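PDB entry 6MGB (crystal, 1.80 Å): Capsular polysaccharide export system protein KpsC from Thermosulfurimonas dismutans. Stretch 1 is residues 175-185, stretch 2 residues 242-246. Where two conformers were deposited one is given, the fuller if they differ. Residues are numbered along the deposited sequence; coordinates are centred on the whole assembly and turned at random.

Stretch 1 (175-185) LADEDTFREMY
Stretch 2 242-246: IYTVS

How does the backbone of stretch 1 approach stretch 2? Leu175 to Asp177 form a loop, with phi/psi of 74/16 at Leu175, -114/-175 at Ala176 and -152/-170 at Asp177, and the chain then turns into a helix that includes Thr180 to Tyr185, near -62/-42, and runs on beyond the stretch. Stretch 2 is the end of a strand, Ile242 to Thr244, with phi/psi from -115/130 to -150/153; it leaves the extended form at Val245 (-87/-65) and Ser246 (-150/18). The register sets Phe181 CA 6.9 Å from Val245 CA and Met184 CA 7.2 Å from Tyr243 CA, so the helix advances along the strand against its direction. No hydrogen bond crosses between the stretches; 313 Å² of surface, both sides summed, is buried mainly by apolar packing.

What does the loop before the helix contribute? Ala176 points its methyl toward stretch 2, and its CB lies 3.6 Å from Val245 CG1, a compact apolar contact. Asp177 turns away and serves the helix instead. With chi1 at 65° (p) and chi2 at 20°, it caps the turn: its OD1 accepts weak hydrogen bonds from Asp179 N at 2.9 Å and Thr180 N at 3.1 Å, amides at the turn leading into the helix. Asp177 N in return donates to Thr180 OG1 at 3.0 Å, nearly straight at 169°, while Thr180 N also reaches Asp177 O at 3.1 Å.

How do Thr180 and Phe181 receive Val245? Thr180, chi1 m, points toward stretch 2 and brings CG2 to 4.2 Å from Val245 CG2, a looser touch made by the methyl while OG1 is held by Asp177 N. Phe181 starts sideways, but chi1 of -74° (m) and chi2 of 87° carry its ring nearer. Val245, chi1 t, sets CG2 over one face of that ring, 3.4 Å from the centroid and 11° off the normal, a CH-pi contact in which a methyl meets the aromatic electrons; Phe181 CE2 to Val245 CG2 is 3.5 Å. Arg182 (t, t, p) faces the exposed side and forms a salt bridge with Asp179, chi1 t, Arg182 NH2 to Asp179 OD1 being 2.9 Å and Arg182 NE to Asp179 OD2 also 2.9 Å.

Where does the helix meet the strand itself? Met184 does this, its chain extended through chi1 and chi2 (both t) before chi3 turns to 73° (p). The sulfur rests against the backbone at the end of the strand and at the first residue beyond it, with Met184 SD 3.5 Å from Thr244 N, 3.7 Å from Tyr243 C and 3.8 Å from Val245 N. Side-chain carbons lie close by: Met184 SD is 3.9 Å from Tyr243 CB and 4.0 Å from Val245 CG2. Tyr243 (m, chi2 79°) points toward the helix and Thr244 (t) away, in the alternation usual for a strand. Met184 N donates to Thr180 O at 2.8 Å, in the helical turn that sets Thr180 and Met184 one turn apart, both toward stretch 2.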

# COMPACT_ATOMS: atom_id res chain seq x y z
N LEU A 175 -3.32 -4.32 13.63
CA LEU A 175 -3.73 -5.17 14.75
C LEU A 175 -2.79 -6.34 15.00
O LEU A 175 -3.15 -7.28 15.72
CB LEU A 175 -5.16 -5.68 14.55
CG LEU A 175 -6.18 -4.62 14.11
CD1 LEU A 175 -7.59 -5.21 14.08
CD2 LEU A 175 -6.13 -3.39 15.00
N ALA A 176 -1.59 -6.31 14.44
CA ALA A 176 -0.60 -7.37 14.61
C ALA A 176 0.60 -6.82 15.39
O ALA A 176 0.59 -5.69 15.87
CB ALA A 176 -0.20 -7.92 13.24
N ASP A 177 1.63 -7.65 15.52
CA ASP A 177 2.89 -7.18 16.10
C ASP A 177 4.03 -8.02 15.52
O ASP A 177 3.84 -8.78 14.57
CB ASP A 177 2.84 -7.23 17.64
CG ASP A 177 2.72 -8.64 18.20
OD1 ASP A 177 3.03 -9.62 17.49
OD2 ASP A 177 2.30 -8.77 19.37
N GLU A 178 5.22 -7.86 16.10
CA GLU A 178 6.40 -8.51 15.55
C GLU A 178 6.28 -10.02 15.60
O GLU A 178 6.74 -10.72 14.69
CB GLU A 178 7.65 -8.05 16.31
CG GLU A 178 7.96 -6.55 16.19
CD GLU A 178 7.01 -5.68 16.99
OE1 GLU A 178 6.59 -6.10 18.09
OE2 GLU A 178 6.68 -4.57 16.52
N ASP A 179 5.67 -10.55 16.66
CA ASP A 179 5.56 -12.00 16.83
C ASP A 179 4.50 -12.62 15.93
O ASP A 179 4.49 -13.85 15.78
CB ASP A 179 5.26 -12.32 18.30
CG ASP A 179 5.74 -13.69 18.71
OD1 ASP A 179 4.93 -14.48 19.23
OD2 ASP A 179 6.94 -13.99 18.50
N THR A 180 3.63 -11.82 15.33
CA THR A 180 2.67 -12.35 14.36
C THR A 180 3.37 -13.02 13.19
O THR A 180 2.85 -13.99 12.62
CB THR A 180 1.76 -11.23 13.86
OG1 THR A 180 1.20 -10.53 14.98
CG2 THR A 180 0.64 -11.78 12.99
N PHE A 181 4.56 -12.53 12.81
CA PHE A 181 5.29 -13.14 11.70
C PHE A 181 5.75 -14.55 12.05
O PHE A 181 5.74 -15.44 11.19
CB PHE A 181 6.47 -12.25 11.32
CG PHE A 181 6.06 -11.01 10.58
CD1 PHE A 181 5.72 -9.86 11.26
CD2 PHE A 181 6.01 -11.00 9.19
CE1 PHE A 181 5.34 -8.71 10.58
CE2 PHE A 181 5.63 -9.86 8.51
CZ PHE A 181 5.30 -8.72 9.20
N ARG A 182 6.15 -14.77 13.30
CA ARG A 182 6.51 -16.12 13.73
C ARG A 182 5.29 -17.03 13.73
O ARG A 182 5.37 -18.19 13.29
CB ARG A 182 7.16 -16.09 15.11
CG ARG A 182 7.63 -17.45 15.60
CD ARG A 182 8.51 -17.33 16.83
NE ARG A 182 7.80 -16.75 17.97
CZ ARG A 182 7.08 -17.44 18.85
NH1 ARG A 182 6.96 -18.76 18.73
NH2 ARG A 182 6.48 -16.82 19.85
N GLU A 183 4.15 -16.54 14.23
CA GLU A 183 2.93 -17.33 14.18
C GLU A 183 2.54 -17.66 12.75
O GLU A 183 2.13 -18.78 12.45
CB GLU A 183 1.80 -16.57 14.88
CG GLU A 183 0.50 -17.35 14.99
CD GLU A 183 -0.60 -16.54 15.66
OE1 GLU A 183 -0.51 -15.30 15.67
OE2 GLU A 183 -1.56 -17.16 16.17
N MET A 184 2.67 -16.68 11.84
CA MET A 184 2.35 -16.92 10.44
C MET A 184 3.20 -18.05 9.87
O MET A 184 2.71 -18.89 9.11
CB MET A 184 2.55 -15.64 9.63
CG MET A 184 2.20 -15.77 8.16
SD MET A 184 2.37 -14.21 7.28
CE MET A 184 4.15 -14.06 7.19
N TYR A 185 4.49 -18.06 10.20
CA TYR A 185 5.38 -19.09 9.68
C TYR A 185 4.94 -20.48 10.13
O TYR A 185 4.74 -21.38 9.31
CB TYR A 185 6.82 -18.81 10.13
CG TYR A 185 7.76 -19.96 9.89
CD1 TYR A 185 8.21 -20.25 8.60
CD2 TYR A 185 8.20 -20.76 10.93
CE1 TYR A 185 9.07 -21.30 8.37
CE2 TYR A 185 9.07 -21.81 10.71
CZ TYR A 185 9.50 -22.08 9.43
OH TYR A 185 10.36 -23.13 9.19
N ILE A 242 -0.93 -17.53 -0.61
CA ILE A 242 -0.00 -16.52 -0.12
C ILE A 242 -0.30 -16.24 1.35
O ILE A 242 -1.47 -16.19 1.76
CB ILE A 242 -0.09 -15.21 -0.94
CG1 ILE A 242 -0.06 -15.51 -2.44
CG2 ILE A 242 1.03 -14.26 -0.56
CD1 ILE A 242 1.16 -16.26 -2.91
N TYR A 243 0.76 -16.06 2.14
CA TYR A 243 0.65 -15.71 3.55
C TYR A 243 1.24 -14.33 3.77
O TYR A 243 2.36 -14.05 3.33
CB TYR A 243 1.38 -16.73 4.43
CG TYR A 243 0.70 -18.07 4.55
CD1 TYR A 243 0.80 -19.01 3.53
CD2 TYR A 243 -0.02 -18.41 5.68
CE1 TYR A 243 0.18 -20.25 3.64
CE2 TYR A 243 -0.64 -19.64 5.80
CZ TYR A 243 -0.53 -20.55 4.78
OH TYR A 243 -1.15 -21.78 4.89
N THR A 244 0.49 -13.46 4.46
CA THR A 244 0.94 -12.10 4.72
C THR A 244 0.34 -11.60 6.03
O THR A 244 -0.73 -12.05 6.45
CB THR A 244 0.54 -11.15 3.57
OG1 THR A 244 1.20 -9.89 3.74
CG2 THR A 244 -0.97 -10.93 3.54
N VAL A 245 1.06 -10.68 6.66
CA VAL A 245 0.55 -9.98 7.84
C VAL A 245 -0.25 -8.78 7.37
O VAL A 245 -1.47 -8.71 7.57
CB VAL A 245 1.69 -9.57 8.80
CG1 VAL A 245 1.14 -8.72 9.95
CG2 VAL A 245 2.41 -10.79 9.34
N SER A 246 0.44 -7.81 6.74
CA SER A 246 -0.23 -6.59 6.31
C SER A 246 0.39 -5.96 5.06
O SER A 246 0.13 -4.78 4.79
CB SER A 246 -0.20 -5.55 7.44
OG SER A 246 1.13 -5.17 7.73